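Local coordinates for virulence factor (Pectobacterium carotovorum, PDB 2W3Y), which is a virulence factor of a Drosophila pathogen, is S-palmitoylated and binds to lipid vesicles, at residues 128-131 against 135-138; 123-128 against 213-218; 79-84 against 91-96. One frame throughout, in Å; residues are numbered along the deposited sequence.

Contacts 1 and 2 share helix 125-134, with S128 in both ranges, their centres about 12 Å apart; contact 3 stands apart, its centre about 28 Å from that of contact 1 and on the other side of the chain's centre. Contacts 1 and 2 are both partly buried, and the helix they hold lines the site of the bound palmitic acid. Chemistry follows place. Contact 1 closes the helix's C-terminal end with a backbone hydrogen bond beside a small apolar patch, and contact 2 lays the start of the same helix against strand 214-228 through aliphatic side chains. Contact 3, on the surface, joins two successive helices through an isoleucine and the methylene chain of a lysine.

Contact 1 (128-131 against 135-138); sequences SVIQ and NVIA
Q131 meets the strand with CG anti to its own carbonyl carbon (chi1 -66°), a torsion that turns CG toward the carbonyl oxygen of V136. V136 in turn has CG1 anti to its carbonyl carbon, leaving CG2 as the branch that faces the helix. The arrangement closes helix 125-134 in the manner of a Schellman motif: N135 turns out of the helix with positive phi, its phi and psi both 56°, and the chain folds back so that V136 N donates to Q131 O, five residues earlier, at 3.2 Å. The donor lies in the carbonyl plane, on a lone pair of the oxygen. Asparagine suits the turning position because it tolerates left-handed backbone angles better than most residues.

Strand 136-137 begins immediately after this turn and pairs with strand 270-271, I137 with K270, while N135 bonds through its backbone to N272. V136, a branched residue at home in a strand, is buried against F49 and F178 and brings CG2 within 4.4 Å of I130 CG2. I137 points away from the helix and is exposed. A138, just past the strand, points back toward the helix, where its methyl meets the glutamine chain, CB standing 4.0 Å from Q131 CG. On the helix, I130 also packs on Y47, F49 and F144, and V129 touches the bound palmitic acid; the capped end therefore belongs to the helix that borders the lipid site. The carbonyl oxygen of V136 points at the aliphatic part of Q131, with O 3.2 Å from Q131 CG.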
# COMPACT_ATOMS: atom_id res chain seq x y z
N SER A 128 0.75 -3.26 -15.52
CA SER A 128 0.73 -4.57 -14.87
C SER A 128 0.75 -4.45 -13.35
O SER A 128 0.04 -5.20 -12.68
CB SER A 128 1.89 -5.46 -15.34
OG SER A 128 1.89 -5.56 -16.76
N VAL A 129 1.55 -3.53 -12.81
CA VAL A 129 1.61 -3.29 -11.36
C VAL A 129 0.27 -2.80 -10.79
O VAL A 129 -0.22 -3.36 -9.81
CB VAL A 129 2.77 -2.32 -10.95
CG1 VAL A 129 2.72 -1.97 -9.46
CG2 VAL A 129 4.14 -2.94 -11.28
N ILE A 130 -0.32 -1.77 -11.40
CA ILE A 130 -1.61 -1.24 -10.91
C ILE A 130 -2.70 -2.32 -10.98
O ILE A 130 -3.46 -2.51 -10.02
CB ILE A 130 -2.07 0.06 -11.69
CG1 ILE A 130 -1.08 1.21 -11.53
CG2 ILE A 130 -3.48 0.51 -11.26
CD1 ILE A 130 -0.90 1.75 -10.08
N GLN A 131 -2.75 -3.04 -12.09
CA GLN A 131 -3.79 -4.04 -12.29
C GLN A 131 -3.69 -5.18 -11.29
O GLN A 131 -4.72 -5.66 -10.80
CB GLN A 131 -3.83 -4.54 -13.73
CG GLN A 131 -4.24 -3.43 -14.70
CD GLN A 131 -4.55 -3.91 -16.11
OE1 GLN A 131 -3.97 -4.89 -16.60
NE2 GLN A 131 -5.46 -3.21 -16.76
N ASN A 135 -6.62 -5.58 -8.45
CA ASN A 135 -7.55 -6.49 -9.17
C ASN A 135 -8.49 -5.74 -10.13
O ASN A 135 -9.72 -5.88 -10.05
CB ASN A 135 -8.36 -7.36 -8.22
CG ASN A 135 -7.52 -8.34 -7.46
OD1 ASN A 135 -6.50 -8.83 -7.95
ND2 ASN A 135 -7.94 -8.66 -6.25
N VAL A 136 -7.88 -4.98 -11.04
CA VAL A 136 -8.61 -4.06 -11.90
C VAL A 136 -8.16 -4.16 -13.36
O VAL A 136 -7.05 -4.63 -13.66
CB VAL A 136 -8.51 -2.55 -11.43
CG1 VAL A 136 -9.10 -2.35 -10.03
CG2 VAL A 136 -7.08 -2.00 -11.50
N ILE A 137 -9.06 -3.75 -14.25
CA ILE A 137 -8.70 -3.42 -15.63
C ILE A 137 -8.57 -1.89 -15.68
O ILE A 137 -9.56 -1.17 -15.53
CB ILE A 137 -9.74 -3.95 -16.63
CG1 ILE A 137 -9.87 -5.48 -16.48
CG2 ILE A 137 -9.36 -3.58 -18.08
CD1 ILE A 137 -11.13 -6.06 -17.00
N ALA A 138 -7.34 -1.42 -15.86
CA ALA A 138 -7.04 0.01 -15.86
C ALA A 138 -7.18 0.58 -17.26
O ALA A 138 -7.19 -0.16 -18.24
CB ALA A 138 -5.63 0.25 -15.33

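Contact 2 (123-128 against 213-218); sequences VEVAKS and QEVNLE
Apolar contacts carry this meeting of helix and strand, and V125 is at their centre. Its CG2 lies 3.7 Å from V215 CG2, the two valine side chains crossing at about a right angle, and 4.4 Å from L217 CD2. With CG1 anti to the backbone N (chi1 169°), V125 presents its other methyl, CG2, to the strand. About a turn further along the helix, S128 meets L217 through CB, 4.0 Å from L217 CD1. Leucine suits this place because its chain, straight at chi2 (180°), reaches the helix with both methyls, one for V125 and one for S128. Valine suits the nearer strand position, where a short branched side chain already touches.

This is helix-on-sheet packing in the new fold of this protein. Strand 214-228 pairs antiparallel with strand 109-121, V215 bonded to V120 and L217 to T118, and the chain leaving strand 109-121 leads into helix 125-134, whose first turn packs against the adjoining strand. V215 and L217 face the helix, while E214 points away from it. The side chain of V125 is also about 4 Å from the bound palmitic acid, so the valine lies beside the lipid as well as against the strand.

Within 123-128, the polar bonds centre on E124. Its O accepts twice from S128, from N at 3.0 Å and from OG at 3.1 Å; the hydroxyl comes in from above the carbonyl plane, 45° out of it. That bond uses the serine's polar end within its own segment, leaving the methylene for leucine. E124 OE1 takes a bond from K121 N, which may help it tolerate E214 OE2 at 4.7 Å.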
# COMPACT_ATOMS: atom_id res chain seq x y z
N VAL A 123 7.13 -0.84 -21.31
CA VAL A 123 6.21 0.30 -21.23
C VAL A 123 4.82 -0.09 -20.71
O VAL A 123 3.99 0.79 -20.47
CB VAL A 123 6.05 1.04 -22.61
CG1 VAL A 123 7.33 1.78 -22.99
CG2 VAL A 123 5.63 0.06 -23.70
N GLU A 124 4.58 -1.39 -20.57
CA GLU A 124 3.35 -1.92 -19.99
C GLU A 124 3.54 -2.36 -18.52
O GLU A 124 2.56 -2.73 -17.88
CB GLU A 124 2.83 -3.13 -20.80
CG GLU A 124 2.68 -2.94 -22.32
CD GLU A 124 2.45 -4.28 -23.08
OE1 GLU A 124 3.29 -5.21 -22.98
OE2 GLU A 124 1.43 -4.40 -23.78
N VAL A 125 4.77 -2.32 -18.01
CA VAL A 125 5.04 -2.78 -16.64
C VAL A 125 4.25 -2.01 -15.57
O VAL A 125 3.69 -2.62 -14.66
CB VAL A 125 6.56 -2.71 -16.27
CG1 VAL A 125 6.77 -2.93 -14.78
CG2 VAL A 125 7.35 -3.72 -17.07
N ALA A 126 4.19 -0.69 -15.70
CA ALA A 126 3.45 0.14 -14.75
C ALA A 126 1.97 -0.25 -14.69
O ALA A 126 1.39 -0.34 -13.60
CB ALA A 126 3.62 1.64 -15.06
N LYS A 127 1.36 -0.46 -15.86
CA LYS A 127 -0.02 -0.97 -15.93
C LYS A 127 -0.20 -2.36 -15.28
O LYS A 127 -1.20 -2.60 -14.58
CB LYS A 127 -0.50 -1.02 -17.39
CG LYS A 127 -2.01 -1.24 -17.54
CD LYS A 127 -2.44 -1.00 -18.97
CE LYS A 127 -3.86 -0.45 -19.03
NZ LYS A 127 -4.18 0.07 -20.39
N SER A 128 0.75 -3.26 -15.52
CA SER A 128 0.73 -4.57 -14.87
C SER A 128 0.75 -4.45 -13.35
O SER A 128 0.04 -5.20 -12.68
CB SER A 128 1.89 -5.46 -15.34
OG SER A 128 1.89 -5.56 -16.76
N GLN A 213 10.89 -3.66 -25.68
CA GLN A 213 11.31 -5.05 -25.58
C GLN A 213 10.52 -5.76 -24.45
O GLN A 213 10.06 -5.11 -23.50
CB GLN A 213 12.83 -5.09 -25.36
CG GLN A 213 13.42 -6.31 -24.64
CD GLN A 213 14.94 -6.23 -24.42
OE1 GLN A 213 15.51 -5.13 -24.28
NE2 GLN A 213 15.60 -7.38 -24.40
N GLU A 214 10.35 -7.08 -24.58
CA GLU A 214 9.62 -7.90 -23.60
C GLU A 214 10.40 -8.09 -22.30
O GLU A 214 11.61 -8.28 -22.31
CB GLU A 214 9.32 -9.29 -24.19
CG GLU A 214 8.49 -9.30 -25.47
CD GLU A 214 7.00 -9.22 -25.21
OE1 GLU A 214 6.32 -10.24 -25.45
OE2 GLU A 214 6.52 -8.16 -24.75
N VAL A 215 9.68 -8.05 -21.17
CA VAL A 215 10.29 -8.37 -19.87
C VAL A 215 9.46 -9.44 -19.14
O VAL A 215 8.22 -9.39 -19.14
CB VAL A 215 10.54 -7.11 -18.97
CG1 VAL A 215 11.09 -5.93 -19.77
CG2 VAL A 215 9.30 -6.68 -18.21
N ASN A 216 10.15 -10.40 -18.52
CA ASN A 216 9.48 -11.44 -17.76
C ASN A 216 9.29 -10.99 -16.31
O ASN A 216 10.25 -10.72 -15.60
CB ASN A 216 10.24 -12.77 -17.82
CG ASN A 216 9.52 -13.92 -17.10
OD1 ASN A 216 8.34 -14.19 -17.36
ND2 ASN A 216 10.23 -14.60 -16.20
N LEU A 217 8.03 -10.88 -15.91
CA LEU A 217 7.70 -10.59 -14.52
C LEU A 217 7.30 -11.89 -13.84
O LEU A 217 6.23 -12.44 -14.14
CB LEU A 217 6.55 -9.57 -14.43
CG LEU A 217 6.66 -8.24 -15.16
CD1 LEU A 217 5.39 -7.41 -14.91
CD2 LEU A 217 7.92 -7.46 -14.74
N GLU A 218 8.17 -12.38 -12.97
CA GLU A 218 7.89 -13.58 -12.17
C GLU A 218 8.19 -13.29 -10.70
O GLU A 218 9.34 -13.35 -10.27
CB GLU A 218 8.67 -14.81 -12.68
CG GLU A 218 8.23 -16.13 -11.99
CD GLU A 218 9.12 -17.33 -12.29
OE1 GLU A 218 10.36 -17.26 -12.09
OE2 GLU A 218 8.57 -18.38 -12.70

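Contact 3 (79-84 against 91-96); sequences NKKAPS and YDIWKE
K81, in the last turn of helix 57-81, leads into the contact with its long chain rather than its charge. CG is anti to the backbone N (chi1 -178°), and the methylenes run out toward the second helix until a bend at chi4. CD comes to 4.2 Å from I93 CG2, and CE to 4.1 Å from E96 CG, the lysine and glutamate chains crossing at about a right angle. K81 NZ and E96 OE2 are 5.2 Å apart, too far for a salt bridge, though the opposite charges probably still attract. A lysine fits such a surface place: aliphatic along its length, charged at its end.

A82 is the first residue to leave helical angles, and its CA lies 4.4 Å from I93 CD1. P83 follows, its ring CD meeting the same methyl; proline suits a helix exit, since it has no N-H to continue the helical bonding. I93 thus reaches both lysine and proline, and V78 besides. Y13 of helix 9-18 touches both K81 and E96. The whole is a helix-loop-helix connection, in which helix 91-105 packs against the chain's exit from helix 57-81.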
# COMPACT_ATOMS: atom_id res chain seq x y z
N ASN A 79 9.09 0.08 12.19
CA ASN A 79 10.33 0.82 12.38
C ASN A 79 10.90 0.70 13.80
O ASN A 79 12.11 0.48 13.98
CB ASN A 79 10.11 2.29 12.05
CG ASN A 79 11.40 3.07 12.00
OD1 ASN A 79 12.26 2.82 11.16
ND2 ASN A 79 11.55 4.02 12.92
N LYS A 80 10.02 0.86 14.78
CA LYS A 80 10.34 0.65 16.18
C LYS A 80 10.63 -0.83 16.50
O LYS A 80 11.64 -1.14 17.13
CB LYS A 80 9.20 1.19 17.06
CG LYS A 80 9.53 1.23 18.57
CD LYS A 80 10.87 1.91 18.86
CE LYS A 80 11.23 1.83 20.33
NZ LYS A 80 10.35 2.70 21.17
N LYS A 81 9.75 -1.72 16.05
CA LYS A 81 9.86 -3.15 16.38
C LYS A 81 11.08 -3.84 15.76
O LYS A 81 11.65 -4.73 16.38
CB LYS A 81 8.57 -3.89 16.01
CG LYS A 81 8.52 -5.39 16.34
CD LYS A 81 7.11 -5.95 16.14
CE LYS A 81 7.07 -7.48 16.23
NZ LYS A 81 7.49 -7.97 17.57
N ALA A 82 11.47 -3.43 14.54
CA ALA A 82 12.60 -4.07 13.85
C ALA A 82 13.88 -3.97 14.69
O ALA A 82 14.23 -2.88 15.13
CB ALA A 82 12.83 -3.42 12.46
N PRO A 83 14.56 -5.10 14.94
CA PRO A 83 15.83 -5.17 15.71
C PRO A 83 17.04 -4.56 14.99
O PRO A 83 18.07 -4.27 15.62
CB PRO A 83 16.07 -6.67 15.89
CG PRO A 83 14.75 -7.35 15.52
CD PRO A 83 14.09 -6.43 14.52
N SER A 84 16.93 -4.41 13.68
CA SER A 84 18.02 -3.92 12.85
C SER A 84 17.43 -3.26 11.62
O SER A 84 16.26 -3.48 11.29
CB SER A 84 18.93 -5.07 12.40
OG SER A 84 18.21 -5.97 11.57
N TYR A 91 9.13 -8.62 5.42
CA TYR A 91 7.67 -8.72 5.31
C TYR A 91 6.97 -9.33 6.54
O TYR A 91 5.87 -8.90 6.93
CB TYR A 91 7.26 -9.48 4.06
CG TYR A 91 5.77 -9.55 3.91
CD1 TYR A 91 5.06 -8.43 3.45
CD2 TYR A 91 5.05 -10.69 4.25
CE1 TYR A 91 3.68 -8.45 3.32
CE2 TYR A 91 3.65 -10.72 4.13
CZ TYR A 91 2.99 -9.59 3.66
OH TYR A 91 1.64 -9.56 3.51
N ASP A 92 7.60 -10.32 7.16
CA ASP A 92 6.98 -11.02 8.28
C ASP A 92 6.67 -10.10 9.47
O ASP A 92 5.69 -10.30 10.17
CB ASP A 92 7.78 -12.27 8.70
CG ASP A 92 7.61 -13.45 7.71
OD1 ASP A 92 8.59 -14.21 7.51
OD2 ASP A 92 6.49 -13.63 7.15
N ILE A 93 7.50 -9.07 9.68
CA ILE A 93 7.24 -8.06 10.73
C ILE A 93 6.05 -7.14 10.40
O ILE A 93 5.23 -6.83 11.28
CB ILE A 93 8.51 -7.26 11.07
CG1 ILE A 93 9.61 -8.20 11.60
CG2 ILE A 93 8.19 -6.12 12.05
CD1 ILE A 93 10.99 -7.57 11.68
N TRP A 94 5.98 -6.71 9.14
CA TRP A 94 4.79 -6.01 8.59
C TRP A 94 3.51 -6.85 8.73
O TRP A 94 2.45 -6.33 9.08
CB TRP A 94 5.03 -5.64 7.11
CG TRP A 94 6.05 -4.53 6.91
CD1 TRP A 94 7.41 -4.66 6.90
CD2 TRP A 94 5.78 -3.14 6.68
NE1 TRP A 94 8.00 -3.43 6.69
CE2 TRP A 94 7.02 -2.48 6.55
CE3 TRP A 94 4.60 -2.38 6.58
CZ2 TRP A 94 7.13 -1.09 6.33
CZ3 TRP A 94 4.71 -1.00 6.36
CH2 TRP A 94 5.97 -0.38 6.23
N LYS A 95 3.61 -8.15 8.44
CA LYS A 95 2.45 -9.03 8.59
C LYS A 95 1.99 -9.16 10.06
O LYS A 95 0.79 -9.10 10.34
CB LYS A 95 2.72 -10.40 7.95
CG LYS A 95 1.52 -11.35 7.97
CD LYS A 95 1.83 -12.67 7.24
CE LYS A 95 2.76 -13.55 8.06
NZ LYS A 95 3.13 -14.83 7.34
N GLU A 96 2.94 -9.32 10.99
CA GLU A 96 2.64 -9.39 12.44
C GLU A 96 1.85 -8.16 12.92
O GLU A 96 0.87 -8.28 13.67
CB GLU A 96 3.94 -9.56 13.24
CG GLU A 96 3.81 -9.58 14.80
CD GLU A 96 3.37 -10.93 15.38
OE1 GLU A 96 3.00 -11.85 14.59
OE2 GLU A 96 3.41 -11.08 16.63